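Local atomic coordinates of YlmD (Geobacillus stearothermophilus, PDB entry 6T1B), a protein that catalyses the phosphorolysis of adenosine, inosine and S-methyl-5'-thioadenosine, also deaminates adenosine, and binds two zinc ions, one of them catalytic. Residues P128-A133 / Y173-P178; Y185-R190 / Y215-K220; R196-P201 / R224-A229. One frame throughout, in Å; residues are numbered along the deposited sequence.

Contact 1: residues P128-A133 / Y173-P178; sequences PIYFVA and YVAIGP
Tyr130 and Ala175 form a hydrogen-bonded antiparallel pair: Tyr130 N donates to Ala175 O at 2.8 Å, and Ala175 N returns a bond to Tyr130 O. Val132 and Tyr173 repeat this two-way exchange. Beyond the end of strand 173-176, Gly177 N still reaches Pro128 O at 2.9 Å in a nearly straight bond (172°). CA-H...O contacts supplement the ladder, with Val174 CA 3.2 Å from Tyr130 O. Ala175 O also lies at the edge of the Tyr130 ring, in its plane, 3.4 Å from Tyr130 CD1.

The apolar contacts divide between the two faces of the sheet. On one, Val174 is the bridge: CG1, anti to its backbone N (chi1 171°), meets Ile129 CG2 at 3.7 Å, while CG2, beside that N, lies 3.8 Å from Phe131 CD2. The Phe131 and Val174 side chains run alongside, pointing the same way, and Leu227 of helix 219-229 covers both. On the other face Tyr130 CB faces Ala175 CB, and Val132 CG1 packs on Tyr173 CB at 3.9 Å. There the Tyr173 ring stacks with His236.

Pro128, whose CG and CD lie against the Pro178 carbonyl oxygen and the Gly177 backbone, stands about 6 Å, side chain to side chain, from the catalytic-zinc ligand Cys126. This is thus a buried contact between two inner strands of a mixed sheet, with largely apolar side chains on both faces; the backbone polar groups at the bridges are paired within the sheet, and the Tyr130 hydroxyl is satisfied by Gly27 O.

Contact 2: residues Y185-R190 / Y215-K220; sequences YTVDDR and YALDLK
Tyr185 and Leu217 anchor the close-packed half of this contact, where Leu217 N donates to Tyr185 O at 3.0 Å. The Tyr185 ring, its CG anti to the backbone N (chi1 -168°), runs beside the Leu217 side chain. Its CE2 atom is the meeting point, 3.8 Å from Leu217 CD2 and 3.7 Å from Leu219 CD1. Val187 CG1 sits over one face of the same ring, offset toward the rim, and Val187 CG2 packs on Leu217 CD2 at 4.0 Å. A two-way backbone pair adds Val187 N to Tyr215 O and Tyr215 N to Val187 O, each 2.8 Å. At the far end a short polar clasp joins the buried Tyr215 ring to the partly exposed Asp189 carboxylate: Tyr215 OH donates to the syn side of Asp189 OD1 over 2.5 Å. Carboxylate and ring planes stand 70° apart, with Asp189 CG in the ring plane at the edge.

The looser side is thinner. Thr186 and Ala216, a non-hydrogen-bonded pair and both partly exposed, point their side chains to the same face.

Each segment runs from strand into helix, through the N-caps Asp188 and Asp218. Strand 214-217 is the middle of a small three-stranded antiparallel sheet completed by 207-211. Val191, Val192 and Leu195 of helix 189-195 cover Val187, Tyr215 and Leu217, while helix 146-150 meets Tyr185 through Trp146 and Leu219 through Thr149.

Contact 3: residues R196-P201 / R224-A229; sequences RPTLPP and RLQLLA
The flat carboxamide of Gln226 points its NE2 at Thr198 OG1, 2.8 Å away, in a weak hydrogen bond bent to 132° at the hydrogen; Thr198 CB lies 3.3 Å from the same nitrogen. Gln226 is extended beyond CG (chi2 -177°), which carries CD out from the helix toward residues 196-201. The same NE2 also bonds to Thr149 O, while Thr198 OG1 bonds to Leu195 O, so the weak link joins two groups already held by backbone carbonyls. Within the helix, and not across the contact, the Arg224 guanidinium has Leu228 CD1 3.7 Å above the centre of one face; its NH1 forms a salt bridge with Glu221 and its NH2 a hydrogen bond with Asn234 OD1.

Apolar contacts complete the join. Leu199 CD2 reaches Leu225 CB at 3.9 Å, and Pro206 packs against both leucines. Farther out, Pro200 CG touches Ala229 CB at 3.9 Å, near the surface.

This is the packing of a loop against a helix: the segment that follows helix 189-195, a 3-10 turn and then a proline-rich loop, touches the C-terminal part of helix 219-229 through Thr198, Leu199 and Pro200, away from the zinc and inosine sites.

Contact 1 closes before the other two open; contacts 2 and 3 then alternate along the chain, their segments adjoining. The centres of contacts 1 and 2 lie about 21 Å apart, those of 1 and 3 about 17 Å, and those of 2 and 3 about 15 Å. Helix 219-229 ties them together: it starts in contact 2, ends in contact 3, and packs on the sheet of contact 1 through Leu227 CD1, 3.7 Å from Val174 CG1, and on the loop after strand 173-176 through Lys220 CE, 3.5 Å from Gly177 O. The helix therefore connects the six-stranded sheet beside the catalytic zinc to the small three-stranded sheet and outer loop at the periphery.

Contact 1: residues P128-A133 / Y173-P178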
ATOM      1  N   PRO A 128      -2.607   1.486   1.230  1.00 10.52           N
ATOM      2  CA  PRO A 128      -1.156   1.300   1.057  1.00 10.02           C
ATOM      3  C   PRO A 128      -0.414   2.145   2.081  1.00 12.01           C
ATOM      4  O   PRO A 128      -0.613   3.369   2.152  1.00 11.61           O
ATOM      5  CB  PRO A 128      -0.906   1.775  -0.382  1.00 10.68           C
ATOM      6  CG  PRO A 128      -1.971   2.789  -0.654  1.00 13.25           C
ATOM      7  CD  PRO A 128      -3.128   2.535   0.323  1.00 11.64           C
ATOM      8  N   ILE A 129       0.427   1.514   2.880  1.00 10.37           N
ATOM      9  CA  ILE A 129       1.157   2.212   3.935  1.00 10.36           C
ATOM     10  C   ILE A 129       2.637   2.152   3.574  1.00 10.32           C
ATOM     11  O   ILE A 129       3.231   1.068   3.528  1.00 10.50           O
ATOM     12  CB  ILE A 129       0.886   1.621   5.326  1.00 11.40           C
ATOM     13  CG1 ILE A 129      -0.598   1.450   5.618  1.00 12.08           C
ATOM     14  CG2 ILE A 129       1.512   2.556   6.362  1.00 12.64           C
ATOM     15  CD1 ILE A 129      -0.862   0.779   6.933  1.00 17.97           C
ATOM     16  N   TYR A 130       3.220   3.315   3.278  1.00 11.01           N
ATOM     17  CA  TYR A 130       4.614   3.433   2.900  1.00 11.20           C
ATOM     18  C   TYR A 130       5.418   3.890   4.113  1.00 10.98           C
ATOM     19  O   TYR A 130       5.024   4.838   4.798  1.00 11.70           O
ATOM     20  CB  TYR A 130       4.783   4.503   1.811  1.00 11.90           C
ATOM     21  CG  TYR A 130       3.976   4.331   0.523  1.00 11.18           C
ATOM     22  CD1 TYR A 130       2.602   4.550   0.502  1.00 12.39           C
ATOM     23  CD2 TYR A 130       4.606   4.024  -0.681  1.00 10.93           C
ATOM     24  CE1 TYR A 130       1.871   4.428  -0.679  1.00 12.07           C
ATOM     25  CE2 TYR A 130       3.895   3.903  -1.846  1.00 10.80           C
ATOM     26  CZ  TYR A 130       2.518   4.098  -1.842  1.00 10.96           C
ATOM     27  OH  TYR A 130       1.787   4.016  -3.018  1.00 11.37           O
ATOM     28  N   PHE A 131       6.582   3.260   4.331  1.00 11.48           N
ATOM     29  CA  PHE A 131       7.434   3.556   5.466  1.00 11.70           C
ATOM     30  C   PHE A 131       8.834   3.916   4.972  1.00 12.74           C
ATOM     31  O   PHE A 131       9.343   3.287   4.031  1.00 12.31           O
ATOM     32  CB  PHE A 131       7.585   2.325   6.358  1.00 12.23           C
ATOM     33  CG  PHE A 131       6.317   1.814   6.976  1.00 12.68           C
ATOM     34  CD1 PHE A 131       5.424   1.042   6.262  1.00 10.84           C
ATOM     35  CD2 PHE A 131       6.049   2.043   8.305  1.00 13.30           C
ATOM     36  CE1 PHE A 131       4.296   0.544   6.886  1.00 12.12           C
ATOM     37  CE2 PHE A 131       4.918   1.559   8.914  1.00 13.80           C
ATOM     38  CZ  PHE A 131       4.052   0.803   8.210  1.00 13.16           C
ATOM     39  N   VAL A 132       9.469   4.866   5.633  1.00 12.96           N
ATOM     40  CA  VAL A 132      10.853   5.173   5.336  1.00 14.45           C
ATOM     41  C   VAL A 132      11.530   5.581   6.627  1.00 15.84           C
ATOM     42  O   VAL A 132      10.952   6.281   7.463  1.00 15.49           O
ATOM     43  CB  VAL A 132      10.983   6.260   4.244  1.00 15.54           C
ATOM     44  CG1 VAL A 132      10.430   7.590   4.685  1.00 15.14           C
ATOM     45  CG2 VAL A 132      12.427   6.371   3.755  1.00 16.13           C
ATOM     46  N   ALA A 133      12.752   5.115   6.805  1.00 15.11           N
ATOM     47  CA  ALA A 133      13.659   5.660   7.816  1.00 17.35           C
ATOM     48  C   ALA A 133      14.855   6.165   7.014  1.00 19.96           C
ATOM     49  O   ALA A 133      15.803   5.403   6.726  1.00 19.56           O
ATOM     50  CB  ALA A 133      14.047   4.606   8.845  1.00 16.97           C
ATOM     51  N   TYR A 173       9.056   7.645   9.156  1.00 14.48           N
ATOM     52  CA  TYR A 173       8.091   8.503   8.488  1.00 15.16           C
ATOM     53  C   TYR A 173       7.188   7.616   7.653  1.00 14.35           C
ATOM     54  O   TYR A 173       7.612   6.579   7.128  1.00 13.68           O
ATOM     55  CB  TYR A 173       8.779   9.536   7.599  1.00 16.57           C
ATOM     56  CG  TYR A 173       9.730  10.438   8.338  1.00 17.19           C
ATOM     57  CD1 TYR A 173       9.366  11.730   8.698  1.00 19.23           C
ATOM     58  CD2 TYR A 173      11.009  10.014   8.650  1.00 19.11           C
ATOM     59  CE1 TYR A 173      10.242  12.556   9.370  1.00 22.15           C
ATOM     60  CE2 TYR A 173      11.890  10.840   9.322  1.00 21.62           C
ATOM     61  CZ  TYR A 173      11.507  12.102   9.677  1.00 19.96           C
ATOM     62  OH  TYR A 173      12.411  12.909  10.327  1.00 23.57           O
ATOM     63  N   VAL A 174       5.922   8.003   7.563  1.00 14.29           N
ATOM     64  CA  VAL A 174       4.901   7.172   6.936  1.00 12.57           C
ATOM     65  C   VAL A 174       4.076   8.010   5.977  1.00 14.66           C
ATOM     66  O   VAL A 174       3.722   9.150   6.296  1.00 13.86           O
ATOM     67  CB  VAL A 174       3.973   6.523   7.989  1.00 12.67           C
ATOM     68  CG1 VAL A 174       2.812   5.863   7.289  1.00 16.61           C
ATOM     69  CG2 VAL A 174       4.761   5.546   8.867  1.00 17.16           C
ATOM     70  N   ALA A 175       3.747   7.448   4.820  1.00 12.71           N
ATOM     71  CA  ALA A 175       2.726   8.025   3.959  1.00 12.50           C
ATOM     72  C   ALA A 175       1.620   6.989   3.829  1.00 12.04           C
ATOM     73  O   ALA A 175       1.889   5.822   3.528  1.00 11.62           O
ATOM     74  CB  ALA A 175       3.275   8.383   2.590  1.00 12.55           C
ATOM     75  N   ILE A 176       0.385   7.403   4.090  1.00 12.58           N
ATOM     76  CA  ILE A 176      -0.793   6.566   3.891  1.00 12.31           C
ATOM     77  C   ILE A 176      -1.390   7.015   2.571  1.00 12.99           C
ATOM     78  O   ILE A 176      -1.728   8.198   2.415  1.00 13.66           O
ATOM     79  CB  ILE A 176      -1.764   6.717   5.065  1.00 14.06           C
ATOM     80  CG1 ILE A 176      -1.157   6.075   6.311  1.00 15.68           C
ATOM     81  CG2 ILE A 176      -3.116   6.110   4.746  1.00 17.10           C
ATOM     82  CD1 ILE A 176      -1.855   6.438   7.584  1.00 16.45           C
ATOM     83  N   GLY A 177      -1.448   6.114   1.604  1.00 12.86           N
ATOM     84  CA  GLY A 177      -1.788   6.475   0.247  1.00 14.07           C
ATOM     85  C   GLY A 177      -3.265   6.398  -0.063  1.00 13.32           C
ATOM     86  O   GLY A 177      -4.096   6.138   0.821  1.00 13.76           O
ATOM     87  N   PRO A 178      -3.609   6.646  -1.323  1.00 12.28           N
ATOM     88  CA  PRO A 178      -5.010   6.582  -1.767  1.00 13.77           C
ATOM     89  C   PRO A 178      -5.648   5.239  -1.445  1.00 12.95           C
ATOM     90  O   PRO A 178      -5.052   4.183  -1.664  1.00 14.13           O
ATOM     91  CB  PRO A 178      -4.903   6.810  -3.275  1.00 14.56           C
ATOM     92  CG  PRO A 178      -3.665   7.634  -3.435  1.00 16.53           C
ATOM     93  CD  PRO A 178      -2.709   7.072  -2.411  1.00 15.15           C
TER

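Contact 2: residues Y185-R190 / Y215-K220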
ATOM      1  N   TYR A 185     -17.152   3.477   2.055  1.00 26.67           N
ATOM      2  CA  TYR A 185     -16.890   2.173   2.657  1.00 21.69           C
ATOM      3  C   TYR A 185     -17.757   2.020   3.899  1.00 24.13           C
ATOM      4  O   TYR A 185     -17.474   2.632   4.938  1.00 25.53           O
ATOM      5  CB  TYR A 185     -15.414   2.046   3.025  1.00 24.21           C
ATOM      6  CG  TYR A 185     -14.950   0.652   3.399  1.00 22.14           C
ATOM      7  CD1 TYR A 185     -15.593  -0.488   2.932  1.00 26.11           C
ATOM      8  CD2 TYR A 185     -13.841   0.483   4.219  1.00 21.66           C
ATOM      9  CE1 TYR A 185     -15.139  -1.760   3.281  1.00 40.85           C
ATOM     10  CE2 TYR A 185     -13.382  -0.769   4.565  1.00 28.67           C
ATOM     11  CZ  TYR A 185     -14.033  -1.885   4.098  1.00 34.63           C
ATOM     12  OH  TYR A 185     -13.582  -3.138   4.453  1.00 33.06           O
ATOM     13  N   THR A 186     -18.800   1.211   3.796  1.00 24.92           N
ATOM     14  CA  THR A 186     -19.714   0.935   4.897  1.00 24.10           C
ATOM     15  C   THR A 186     -19.553  -0.519   5.309  1.00 32.80           C
ATOM     16  O   THR A 186     -19.580  -1.414   4.459  1.00 30.25           O
ATOM     17  CB  THR A 186     -21.162   1.209   4.484  1.00 31.92           C
ATOM     18  OG1 THR A 186     -21.308   2.603   4.164  1.00 34.33           O
ATOM     19  CG2 THR A 186     -22.128   0.847   5.615  1.00 29.77           C
ATOM     20  N   VAL A 187     -19.390  -0.748   6.610  1.00 24.40           N
ATOM     21  CA  VAL A 187     -19.143  -2.072   7.170  1.00 22.98           C
ATOM     22  C   VAL A 187     -20.119  -2.315   8.317  1.00 22.74           C
ATOM     23  O   VAL A 187     -20.878  -1.428   8.727  1.00 25.26           O
ATOM     24  CB  VAL A 187     -17.691  -2.252   7.639  1.00 22.86           C
ATOM     25  CG1 VAL A 187     -16.739  -1.946   6.493  1.00 25.13           C
ATOM     26  CG2 VAL A 187     -17.402  -1.365   8.858  1.00 23.15           C
ATOM     27  N   ASP A 188     -20.083  -3.537   8.851  1.00 29.88           N
ATOM     28  CA  ASP A 188     -20.999  -3.979   9.895  1.00 26.77           C
ATOM     29  C   ASP A 188     -20.294  -4.096  11.244  1.00 26.00           C
ATOM     30  O   ASP A 188     -19.098  -3.830  11.378  1.00 26.77           O
ATOM     31  CB  ASP A 188     -21.687  -5.298   9.494  1.00 31.73           C
ATOM     32  CG  ASP A 188     -20.698  -6.412   9.198  1.00 33.74           C
ATOM     33  OD1 ASP A 188     -19.531  -6.326   9.637  1.00 39.72           O
ATOM     34  OD2 ASP A 188     -21.089  -7.379   8.507  1.00 53.01           O
ATOM     35  N   ASP A 189     -21.065  -4.484  12.266  1.00 26.34           N
ATOM     36  CA  ASP A 189     -20.508  -4.584  13.615  1.00 30.95           C
ATOM     37  C   ASP A 189     -19.326  -5.543  13.672  1.00 38.53           C
ATOM     38  O   ASP A 189     -18.399  -5.339  14.460  1.00 30.65           O
ATOM     39  CB  ASP A 189     -21.577  -5.055  14.593  1.00 31.25           C
ATOM     40  CG  ASP A 189     -22.583  -3.986  14.896  1.00 39.50           C
ATOM     41  OD1 ASP A 189     -22.164  -2.929  15.418  1.00 38.88           O
ATOM     42  OD2 ASP A 189     -23.775  -4.185  14.589  1.00 48.27           O
ATOM     43  N   ARG A 190     -19.357  -6.603  12.869  1.00 33.65           N
ATOM     44  CA  ARG A 190     -18.258  -7.561  12.869  1.00 36.43           C
ATOM     45  C   ARG A 190     -16.938  -6.862  12.575  1.00 35.07           C
ATOM     46  O   ARG A 190     -15.935  -7.075  13.271  1.00 33.31           O
ATOM     47  CB  ARG A 190     -18.542  -8.645  11.829  1.00 38.67           C
ATOM     48  CG  ARG A 190     -17.526  -9.765  11.777  1.00 44.04           C
ATOM     49  CD  ARG A 190     -16.412  -9.464  10.792  1.00 75.14           C
ATOM     50  NE  ARG A 190     -16.831  -9.518   9.391  1.00 85.56           N
ATOM     51  CZ  ARG A 190     -16.698 -10.587   8.609  1.00 61.18           C
ATOM     52  NH1 ARG A 190     -17.082 -10.541   7.341  1.00 44.34           N
ATOM     53  NH2 ARG A 190     -16.172 -11.703   9.094  1.00 60.94           N
ATOM     54  N   TYR A 215     -21.593   1.183   9.543  1.00 21.49           N
ATOM     55  CA  TYR A 215     -20.569   2.148   9.912  1.00 19.22           C
ATOM     56  C   TYR A 215     -19.780   2.585   8.696  1.00 20.52           C
ATOM     57  O   TYR A 215     -19.265   1.748   7.946  1.00 21.11           O
ATOM     58  CB  TYR A 215     -19.612   1.539  10.936  1.00 23.74           C
ATOM     59  CG  TYR A 215     -20.324   1.025  12.147  1.00 23.38           C
ATOM     60  CD1 TYR A 215     -20.809  -0.275  12.185  1.00 23.72           C
ATOM     61  CD2 TYR A 215     -20.546   1.837  13.249  1.00 27.62           C
ATOM     62  CE1 TYR A 215     -21.476  -0.756  13.284  1.00 27.76           C
ATOM     63  CE2 TYR A 215     -21.212   1.363  14.358  1.00 30.02           C
ATOM     64  CZ  TYR A 215     -21.677   0.066  14.366  1.00 28.14           C
ATOM     65  OH  TYR A 215     -22.349  -0.407  15.469  1.00 33.65           O
ATOM     66  N   ALA A 216     -19.704   3.903   8.504  1.00 19.15           N
ATOM     67  CA  ALA A 216     -18.762   4.470   7.555  1.00 19.02           C
ATOM     68  C   ALA A 216     -17.367   4.413   8.158  1.00 19.59           C
ATOM     69  O   ALA A 216     -17.113   5.063   9.188  1.00 20.06           O
ATOM     70  CB  ALA A 216     -19.150   5.914   7.262  1.00 19.70           C
ATOM     71  N   LEU A 217     -16.477   3.649   7.546  1.00 19.76           N
ATOM     72  CA  LEU A 217     -15.190   3.322   8.143  1.00 17.52           C
ATOM     73  C   LEU A 217     -14.067   4.032   7.412  1.00 17.36           C
ATOM     74  O   LEU A 217     -14.023   4.013   6.176  1.00 19.05           O
ATOM     75  CB  LEU A 217     -14.972   1.813   8.093  1.00 18.05           C
ATOM     76  CG  LEU A 217     -13.604   1.279   8.495  1.00 16.93           C
ATOM     77  CD1 LEU A 217     -13.287   1.663   9.916  1.00 19.23           C
ATOM     78  CD2 LEU A 217     -13.579  -0.208   8.335  1.00 18.92           C
ATOM     79  N   ASP A 218     -13.157   4.633   8.177  1.00 15.70           N
ATOM     80  CA  ASP A 218     -11.989   5.350   7.649  1.00 16.36           C
ATOM     81  C   ASP A 218     -10.748   4.511   7.986  1.00 15.26           C
ATOM     82  O   ASP A 218     -10.147   4.675   9.058  1.00 16.74           O
ATOM     83  CB  ASP A 218     -11.901   6.736   8.257  1.00 18.45           C
ATOM     84  CG  ASP A 218     -10.806   7.583   7.624  1.00 20.23           C
ATOM     85  OD1 ASP A 218     -10.829   8.818   7.856  1.00 26.88           O
ATOM     86  OD2 ASP A 218      -9.954   7.023   6.907  1.00 21.92           O
ATOM     87  N   LEU A 219     -10.388   3.586   7.093  1.00 14.88           N
ATOM     88  CA  LEU A 219      -9.226   2.739   7.339  1.00 14.85           C
ATOM     89  C   LEU A 219      -7.931   3.544   7.352  1.00 14.88           C
ATOM     90  O   LEU A 219      -6.967   3.138   8.002  1.00 15.84           O
ATOM     91  CB  LEU A 219      -9.124   1.617   6.310  1.00 17.57           C
ATOM     92  CG  LEU A 219     -10.022   0.407   6.518  1.00 19.58           C
ATOM     93  CD1 LEU A 219      -9.799  -0.558   5.362  1.00 26.07           C
ATOM     94  CD2 LEU A 219      -9.785  -0.268   7.850  1.00 23.12           C
ATOM     95  N   LYS A 220      -7.871   4.658   6.627  1.00 13.79           N
ATOM     96  CA  LYS A 220      -6.664   5.473   6.673  1.00 13.22           C
ATOM     97  C   LYS A 220      -6.444   5.959   8.098  1.00 16.07           C
ATOM     98  O   LYS A 220      -5.346   5.839   8.651  1.00 15.50           O
ATOM     99  CB  LYS A 220      -6.783   6.673   5.738  1.00 15.43           C
ATOM    100  CG  LYS A 220      -6.806   6.356   4.264  1.00 13.90           C
ATOM    101  CD  LYS A 220      -6.920   7.659   3.485  1.00 16.50           C
ATOM    102  CE  LYS A 220      -7.148   7.398   2.032  1.00 19.83           C
ATOM    103  NZ  LYS A 220      -7.647   8.649   1.418  1.00 19.05           N
TER

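Contact 3: residues R196-P201 / R224-A229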
ATOM      1  N   ARG A 196     -11.853  -2.510  17.154  1.00 24.85           N
ATOM      2  CA  ARG A 196     -11.811  -1.832  18.445  1.00 25.72           C
ATOM      3  C   ARG A 196     -10.615  -2.246  19.295  1.00 33.14           C
ATOM      4  O   ARG A 196      -9.980  -1.353  19.885  1.00 28.65           O
ATOM      5  CB  ARG A 196     -13.122  -2.030  19.224  1.00 32.30           C
ATOM      6  CG  ARG A 196     -14.186  -1.016  18.864  1.00 43.64           C
ATOM      7  CD  ARG A 196     -15.093  -0.659  20.037  1.00 66.11           C
ATOM      8  NE  ARG A 196     -16.337  -0.076  19.538  1.00 47.54           N
ATOM      9  CZ  ARG A 196     -17.270  -0.777  18.905  1.00 62.05           C
ATOM     10  NH1 ARG A 196     -17.092  -2.077  18.713  1.00 38.48           N
ATOM     11  NH2 ARG A 196     -18.367  -0.183  18.458  1.00 46.37           N
ATOM     12  N   PRO A 197     -10.249  -3.528  19.379  1.00 35.01           N
ATOM     13  CA  PRO A 197      -9.144  -3.916  20.271  1.00 31.09           C
ATOM     14  C   PRO A 197      -7.798  -3.358  19.874  1.00 30.26           C
ATOM     15  O   PRO A 197      -6.871  -3.405  20.685  1.00 34.28           O
ATOM     16  CB  PRO A 197      -9.140  -5.451  20.185  1.00 42.79           C
ATOM     17  CG  PRO A 197     -10.508  -5.817  19.718  1.00 45.77           C
ATOM     18  CD  PRO A 197     -10.949  -4.701  18.820  1.00 36.14           C
ATOM     19  N   THR A 198      -7.641  -2.853  18.653  1.00 24.13           N
ATOM     20  CA  THR A 198      -6.338  -2.417  18.167  1.00 24.96           C
ATOM     21  C   THR A 198      -6.061  -0.945  18.445  1.00 29.56           C
ATOM     22  O   THR A 198      -4.963  -0.463  18.136  1.00 27.19           O
ATOM     23  CB  THR A 198      -6.225  -2.663  16.657  1.00 27.98           C
ATOM     24  OG1 THR A 198      -7.013  -1.689  15.961  1.00 26.82           O
ATOM     25  CG2 THR A 198      -6.708  -4.064  16.283  1.00 30.18           C
ATOM     26  N   LEU A 199      -7.030  -0.216  18.982  1.00 26.46           N
ATOM     27  CA  LEU A 199      -6.874   1.209  19.228  1.00 27.66           C
ATOM     28  C   LEU A 199      -6.783   1.474  20.721  1.00 38.01           C
ATOM     29  O   LEU A 199      -7.337   0.719  21.522  1.00 33.67           O
ATOM     30  CB  LEU A 199      -8.074   1.980  18.667  1.00 29.87           C
ATOM     31  CG  LEU A 199      -8.381   1.737  17.191  1.00 31.87           C
ATOM     32  CD1 LEU A 199      -9.764   2.264  16.831  1.00 41.83           C
ATOM     33  CD2 LEU A 199      -7.326   2.372  16.288  1.00 39.75           C
ATOM     34  N   PRO A 200      -6.097   2.549  21.131  1.00 32.01           N
ATOM     35  CA  PRO A 200      -5.995   2.833  22.564  1.00 45.98           C
ATOM     36  C   PRO A 200      -7.360   3.061  23.172  1.00 35.33           C
ATOM     37  O   PRO A 200      -8.287   3.558  22.506  1.00 45.27           O
ATOM     38  CB  PRO A 200      -5.144   4.116  22.598  1.00 41.89           C
ATOM     39  CG  PRO A 200      -4.359   4.087  21.328  1.00 47.83           C
ATOM     40  CD  PRO A 200      -5.274   3.454  20.312  1.00 33.68           C
ATOM     41  N   PRO A 201      -7.528   2.726  24.456  1.00 46.28           N
ATOM     42  CA  PRO A 201      -8.869   2.827  25.067  1.00 51.61           C
ATOM     43  C   PRO A 201      -9.508   4.205  24.970  1.00 72.69           C
ATOM     44  O   PRO A 201     -10.731   4.303  24.807  1.00 64.01           O
ATOM     45  CB  PRO A 201      -8.621   2.415  26.529  1.00 55.70           C
ATOM     46  CG  PRO A 201      -7.346   1.631  26.502  1.00 68.07           C
ATOM     47  CD  PRO A 201      -6.516   2.220  25.402  1.00 49.67           C
ATOM     48  N   ARG A 224      -3.531   5.307  10.868  1.00 15.10           N
ATOM     49  CA  ARG A 224      -2.815   6.416  11.480  1.00 15.34           C
ATOM     50  C   ARG A 224      -2.824   6.287  12.996  1.00 15.08           C
ATOM     51  O   ARG A 224      -1.793   6.471  13.656  1.00 15.68           O
ATOM     52  CB  ARG A 224      -3.431   7.747  11.052  1.00 14.31           C
ATOM     53  CG  ARG A 224      -2.804   8.960  11.705  1.00 20.87           C
ATOM     54  CD  ARG A 224      -3.389  10.264  11.168  1.00 21.70           C
ATOM     55  NE  ARG A 224      -2.988  11.355  12.033  1.00 23.61           N
ATOM     56  CZ  ARG A 224      -3.655  11.728  13.116  1.00 22.22           C
ATOM     57  NH1 ARG A 224      -4.776  11.114  13.473  1.00 28.00           N
ATOM     58  NH2 ARG A 224      -3.192  12.719  13.867  1.00 28.59           N
ATOM     59  N   LEU A 225      -3.993   6.004  13.584  1.00 16.51           N
ATOM     60  CA  LEU A 225      -4.087   5.903  15.036  1.00 17.70           C
ATOM     61  C   LEU A 225      -3.212   4.776  15.561  1.00 17.08           C
ATOM     62  O   LEU A 225      -2.568   4.910  16.607  1.00 19.50           O
ATOM     63  CB  LEU A 225      -5.549   5.703  15.443  1.00 18.57           C
ATOM     64  CG  LEU A 225      -6.473   6.894  15.191  1.00 19.31           C
ATOM     65  CD1 LEU A 225      -7.930   6.467  15.361  1.00 22.44           C
ATOM     66  CD2 LEU A 225      -6.161   8.031  16.114  1.00 22.05           C
ATOM     67  N   GLN A 226      -3.160   3.656  14.832  1.00 17.57           N
ATOM     68  CA  GLN A 226      -2.284   2.563  15.239  1.00 18.67           C
ATOM     69  C   GLN A 226      -0.820   2.985  15.187  1.00 15.57           C
ATOM     70  O   GLN A 226      -0.045   2.643  16.079  1.00 18.54           O
ATOM     71  CB  GLN A 226      -2.496   1.331  14.367  1.00 16.77           C
ATOM     72  CG  GLN A 226      -3.770   0.570  14.696  1.00 16.87           C
ATOM     73  CD  GLN A 226      -3.914  -0.697  13.865  1.00 20.08           C
ATOM     74  OE1 GLN A 226      -2.978  -1.133  13.212  1.00 22.71           O
ATOM     75  NE2 GLN A 226      -5.092  -1.306  13.921  1.00 22.41           N
ATOM     76  N   LEU A 227      -0.423   3.690  14.118  1.00 15.17           N
ATOM     77  CA  LEU A 227       0.968   4.117  13.993  1.00 14.11           C
ATOM     78  C   LEU A 227       1.351   5.067  15.110  1.00 16.53           C
ATOM     79  O   LEU A 227       2.457   4.978  15.655  1.00 17.11           O
ATOM     80  CB  LEU A 227       1.200   4.788  12.646  1.00 13.65           C
ATOM     81  CG  LEU A 227       1.138   3.820  11.477  1.00 14.00           C
ATOM     82  CD1 LEU A 227       0.908   4.572  10.176  1.00 15.41           C
ATOM     83  CD2 LEU A 227       2.402   2.991  11.354  1.00 17.07           C
ATOM     84  N   LEU A 228       0.459   6.001  15.441  1.00 15.35           N
ATOM     85  CA  LEU A 228       0.703   6.894  16.564  1.00 18.85           C
ATOM     86  C   LEU A 228       0.908   6.097  17.839  1.00 17.49           C
ATOM     87  O   LEU A 228       1.842   6.350  18.600  1.00 20.88           O
ATOM     88  CB  LEU A 228      -0.473   7.858  16.712  1.00 19.25           C
ATOM     89  CG  LEU A 228      -0.586   8.910  15.622  1.00 20.71           C
ATOM     90  CD1 LEU A 228      -1.986   9.532  15.595  1.00 19.43           C
ATOM     91  CD2 LEU A 228       0.485   9.977  15.817  1.00 21.12           C
ATOM     92  N   ALA A 229       0.050   5.101  18.071  1.00 19.18           N
ATOM     93  CA  ALA A 229       0.169   4.292  19.283  1.00 22.72           C
ATOM     94  C   ALA A 229       1.466   3.497  19.310  1.00 21.23           C
ATOM     95  O   ALA A 229       2.009   3.233  20.390  1.00 24.47           O
ATOM     96  CB  ALA A 229      -1.025   3.339  19.387  1.00 24.83           C
TER